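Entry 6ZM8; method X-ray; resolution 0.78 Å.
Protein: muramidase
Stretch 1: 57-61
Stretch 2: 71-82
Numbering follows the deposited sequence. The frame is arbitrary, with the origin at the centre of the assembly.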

ATOM      1  N   GLY A  57       4.991   7.082  -0.219  1.00  5.26           N
ATOM      2  CA  GLY A  57       5.390   5.727  -0.513  1.00  5.69           C
ATOM      3  C   GLY A  57       4.799   5.281  -1.837  1.00  4.79           C
ATOM      4  O   GLY A  57       3.965   5.968  -2.433  1.00  5.24           O
ATOM      5  N   ALA A  58       5.223   4.089  -2.238  1.00  4.89           N
ATOM      6  CA  ALA A  58       4.773   3.461  -3.461  1.00  4.85           C
ATOM      7  C   ALA A  58       3.952   2.225  -3.141  1.00  4.66           C
ATOM      8  O   ALA A  58       4.127   1.618  -2.063  1.00  4.85           O
ATOM      9  CB  ALA A  58       5.976   3.052  -4.293  1.00  5.68           C
ATOM     10  N   TYR A  59       3.116   1.788  -4.089  1.00  4.79           N
ATOM     11  CA  TYR A  59       2.422   0.511  -3.933  1.00  4.77           C
ATOM     12  C   TYR A  59       2.505  -0.323  -5.199  1.00  4.50           C
ATOM     13  O   TYR A  59       2.726   0.182  -6.334  1.00  5.16           O
ATOM     14  CB  TYR A  59       0.986   0.663  -3.409  1.00  4.98           C
ATOM     15  CG  TYR A  59      -0.043   1.240  -4.346  1.00  5.14           C
ATOM     16  CD1 TYR A  59      -0.756   0.440  -5.221  1.00  5.58           C
ATOM     17  CD2 TYR A  59      -0.364   2.603  -4.303  1.00  5.44           C
ATOM     18  CE1 TYR A  59      -1.780   0.950  -6.016  1.00  6.11           C
ATOM     19  CE2 TYR A  59      -1.381   3.141  -5.095  1.00  5.89           C
ATOM     20  CZ  TYR A  59      -2.092   2.293  -5.949  1.00  5.93           C
ATOM     21  OH  TYR A  59      -3.100   2.803  -6.734  1.00  7.10           O
ATOM     22  N   HIS A  60       2.336  -1.630  -4.985  1.00  4.67           N
ATOM     23  CA  HIS A  60       2.415  -2.659  -6.025  1.00  4.75           C
ATOM     24  C   HIS A  60       1.095  -3.396  -6.080  1.00  4.75           C
ATOM     25  O   HIS A  60       0.619  -3.914  -5.051  1.00  5.25           O
ATOM     26  CB  HIS A  60       3.498  -3.687  -5.610  1.00  4.93           C
ATOM     27  CG  HIS A  60       3.570  -4.827  -6.578  1.00  4.96           C
ATOM     28  ND1 HIS A  60       4.185  -4.672  -7.818  1.00  5.58           N
ATOM     29  CD2 HIS A  60       3.041  -6.076  -6.488  1.00  5.38           C
ATOM     30  CE1 HIS A  60       4.045  -5.833  -8.430  1.00  5.90           C
ATOM     31  NE2 HIS A  60       3.331  -6.699  -7.677  1.00  5.55           N
ATOM     32  N   PHE A  61       0.490  -3.505  -7.272  1.00  5.02           N
ATOM     33  CA  PHE A  61      -0.719  -4.308  -7.434  1.00  5.22           C
ATOM     34  C   PHE A  61      -0.329  -5.764  -7.700  1.00  5.20           C
ATOM     35  O   PHE A  61       0.238  -6.104  -8.760  1.00  5.58           O
ATOM     36  CB  PHE A  61      -1.628  -3.753  -8.533  1.00  5.91           C
ATOM     37  CG  PHE A  61      -2.984  -4.427  -8.520  1.00  6.52           C
ATOM     38  CD1 PHE A  61      -3.205  -5.674  -9.092  1.00  6.74           C
ATOM     39  CD2 PHE A  61      -4.017  -3.849  -7.826  1.00  8.37           C
ATOM     40  CE1 PHE A  61      -4.440  -6.314  -8.976  1.00  7.35           C
ATOM     41  CE2 PHE A  61      -5.249  -4.467  -7.733  1.00  9.85           C
ATOM     42  CZ  PHE A  61      -5.466  -5.700  -8.302  1.00  8.56           C
ATOM     43  N   ALA A  71       9.459 -12.558  -7.264  1.00  6.88           N
ATOM     44  CA  ALA A  71       9.709 -11.847  -8.519  1.00  6.99           C
ATOM     45  C   ALA A  71       9.023 -10.492  -8.496  1.00  6.46           C
ATOM     46  O   ALA A  71       9.561  -9.483  -8.985  1.00  7.00           O
ATOM     47  CB  ALA A  71       9.234 -12.666  -9.709  1.00  8.25           C
ATOM     48  N   GLN A  72       7.805 -10.441  -7.953  1.00  6.21           N
ATOM     49  CA  GLN A  72       7.081  -9.166  -7.910  1.00  5.97           C
ATOM     50  C   GLN A  72       7.689  -8.210  -6.873  1.00  5.92           C
ATOM     51  O   GLN A  72       7.710  -7.000  -7.125  1.00  6.07           O
ATOM     52  CB  GLN A  72       5.588  -9.417  -7.690  1.00  5.81           C
ATOM     53  CG  GLN A  72       4.982  -9.876  -9.017  1.00  6.33           C
ATOM     54  CD  GLN A  72       3.502 -10.177  -9.003  1.00  6.09           C
ATOM     55  OE1 GLN A  72       2.693  -9.402  -8.464  1.00  6.07           O
ATOM     56  NE2 GLN A  72       3.147 -11.271  -9.633  1.00  7.04           N
ATOM     57  N   ALA A  73       8.188  -8.734  -5.746  1.00  5.82           N
ATOM     58  CA  ALA A  73       8.860  -7.853  -4.801  1.00  5.92           C
ATOM     59  C   ALA A  73      10.121  -7.249  -5.414  1.00  6.01           C
ATOM     60  O   ALA A  73      10.404  -6.063  -5.203  1.00  6.35           O
ATOM     61  CB  ALA A  73       9.211  -8.624  -3.533  1.00  6.44           C
ATOM     62  N   ARG A  74      10.891  -8.049  -6.160  1.00  6.36           N
ATOM     63  CA  ARG A  74      12.085  -7.516  -6.826  1.00  6.92           C
ATOM     64  C   ARG A  74      11.695  -6.451  -7.839  1.00  6.68           C
ATOM     65  O   ARG A  74      12.360  -5.401  -7.948  1.00  7.54           O
ATOM     66  CB  ARG A  74      12.870  -8.629  -7.544  1.00  7.98           C
ATOM     67  CG  ARG A  74      13.656  -9.526  -6.632  1.00  9.40           C
ATOM     68  CD  ARG A  74      14.540 -10.531  -7.384  1.00 11.11           C
ATOM     69  NE  ARG A  74      13.780 -11.657  -7.924  1.00 15.05           N
ATOM     70  CZ  ARG A  74      13.479 -12.824  -7.261  1.00 14.14           C
ATOM     71  NH1 ARG A  74      13.842 -12.897  -5.985  1.00 17.36           N
ATOM     72  NH2 ARG A  74      12.757 -13.753  -7.820  1.00 19.54           N
ATOM     73  N   TYR A  75      10.677  -6.712  -8.646  1.00  6.70           N
ATOM     74  CA  TYR A  75      10.253  -5.750  -9.671  1.00  6.98           C
ATOM     75  C   TYR A  75       9.801  -4.443  -9.017  1.00  6.72           C
ATOM     76  O   TYR A  75      10.175  -3.349  -9.443  1.00  8.13           O
ATOM     77  CB  TYR A  75       9.140  -6.374 -10.507  1.00  7.55           C
ATOM     78  CG  TYR A  75       8.707  -5.527 -11.671  1.00  8.24           C
ATOM     79  CD1 TYR A  75       9.538  -5.299 -12.734  1.00 12.12           C
ATOM     80  CD2 TYR A  75       7.441  -4.969 -11.728  1.00  7.73           C
ATOM     81  CE1 TYR A  75       9.134  -4.555 -13.849  1.00 14.45           C
ATOM     82  CE2 TYR A  75       7.015  -4.221 -12.813  1.00  8.72           C
ATOM     83  CZ  TYR A  75       7.851  -4.037 -13.883  1.00 12.78           C
ATOM     84  OH  TYR A  75       7.386  -3.342 -14.963  1.00 18.15           O
ATOM     85  N   PHE A  76       8.974  -4.554  -7.981  1.00  5.94           N
ATOM     86  CA  PHE A  76       8.505  -3.376  -7.249  1.00  5.79           C
ATOM     87  C   PHE A  76       9.669  -2.590  -6.648  1.00  6.04           C
ATOM     88  O   PHE A  76       9.768  -1.365  -6.831  1.00  6.53           O
ATOM     89  CB  PHE A  76       7.541  -3.858  -6.164  1.00  5.44           C
ATOM     90  CG  PHE A  76       7.058  -2.789  -5.235  1.00  4.99           C
ATOM     91  CD1 PHE A  76       6.481  -1.601  -5.694  1.00  5.18           C
ATOM     92  CD2 PHE A  76       7.090  -3.013  -3.850  1.00  5.40           C
ATOM     93  CE1 PHE A  76       5.949  -0.685  -4.797  1.00  5.06           C
ATOM     94  CE2 PHE A  76       6.544  -2.093  -2.964  1.00  5.70           C
ATOM     95  CZ  PHE A  76       5.965  -0.928  -3.439  1.00  5.54           C
ATOM     96  N   ALA A  77      10.565  -3.276  -5.915  1.00  6.28           N
ATOM     97  CA  ALA A  77      11.654  -2.583  -5.228  1.00  7.11           C
ATOM     98  C   ALA A  77      12.599  -1.890  -6.206  1.00  8.15           C
ATOM     99  O   ALA A  77      13.236  -0.916  -5.836  1.00 10.60           O
ATOM    100  CB  ALA A  77      12.400  -3.529  -4.329  1.00  8.06           C
ATOM    101  N   SER A  78      12.709  -2.411  -7.434  1.00  7.96           N
ATOM    102  CA  SER A  78      13.582  -1.839  -8.466  1.00  9.61           C
ATOM    103  C   SER A  78      12.923  -0.712  -9.250  1.00  8.56           C
ATOM    104  O   SER A  78      13.628  -0.065 -10.031  1.00 11.30           O
ATOM    105  CB  SER A  78      14.015  -2.968  -9.475  1.00 11.69           C
ATOM    106  OG  SER A  78      14.858  -3.885  -8.882  1.00 14.45           O
ATOM    107  N   ASN A  79      11.624  -0.526  -9.114  1.00  7.66           N
ATOM    108  CA  ASN A  79      10.863   0.351 -10.008  1.00  7.55           C
ATOM    109  C   ASN A  79       9.909   1.258  -9.227  1.00  7.12           C
ATOM    110  O   ASN A  79       8.818   1.567  -9.714  1.00  8.46           O
ATOM    111  CB  ASN A  79      10.114  -0.467 -11.069  1.00  8.38           C
ATOM    112  CG  ASN A  79      11.075  -1.123 -12.034  1.00  9.55           C
ATOM    113  OD1 ASN A  79      11.669  -0.435 -12.887  1.00 11.71           O
ATOM    114  ND2 ASN A  79      11.269  -2.385 -11.901  1.00 11.80           N
ATOM    115  N   GLY A  80      10.354   1.715  -8.067  1.00  7.28           N
ATOM    116  CA  GLY A  80       9.629   2.739  -7.324  1.00  7.34           C
ATOM    117  C   GLY A  80       9.405   2.423  -5.870  1.00  6.40           C
ATOM    118  O   GLY A  80       9.154   3.342  -5.086  1.00  6.94           O
ATOM    119  N   GLY A  81       9.479   1.136  -5.526  1.00  6.48           N
ATOM    120  CA  GLY A  81       9.259   0.687  -4.157  1.00  6.36           C
ATOM    121  C   GLY A  81      10.505   0.676  -3.293  1.00  6.26           C
ATOM    122  O   GLY A  81      10.456   0.170  -2.153  1.00  7.78           O
ATOM    123  N   GLY A  82      11.615   1.236  -3.758  1.00  6.75           N
ATOM    124  CA  GLY A  82      12.794   1.343  -2.916  1.00  7.53           C
ATOM    125  C   GLY A  82      12.537   2.258  -1.726  1.00  7.26           C
ATOM    126  O   GLY A  82      11.704   3.160  -1.772  1.00  9.51           O
TER

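A single, almost perfectly linear hydrogen bond ties this strand to its helix: His-60 NE2 donates to Gln-72 OE1 over 2.9 Å, with an N-H...O angle of 176°, in an otherwise largely apolar contact. Histidine suits the site because its rigid ring carries two nitrogens, one either side of CE1, that can serve two partners; ND1 is hydrogen-bonded elsewhere in the structure, so neither nitrogen is left unpaired in the buried setting. Glutamine, in the m rotamer at chi1, has the reach to bring a neutral carbonyl oxygen to the imidazole.

One helical turn later, Phe-76 supplies the broad apolar surface. His-60 CB lies over one face of its ring, 3.8 Å from the centroid and 17° off the normal, a CH-pi contact. The two aromatic rings themselves meet obliquely, their planes at 51°. At the edge of the phenyl ring, Ala-58 O lies 3.4 Å from Phe-76 CZ, where the oxygen sits near the slightly positive rim of C-H groups, with the C=O bond roughly side-on to it.

The CA-to-CB bonds of Ala-58 and His-60 point toward the second stretch, while that of Tyr-59 between them points away, the usual alternation of a strand. The small methyl of Ala-58 fits close packing: its CB is 3.8 Å from Phe-76 CE1 and 3.3 Å from Gly-80 O. Gly-80 adopts a positive phi that favours glycine, and at Gly-81 a CB would clash with Phe-76 CE1.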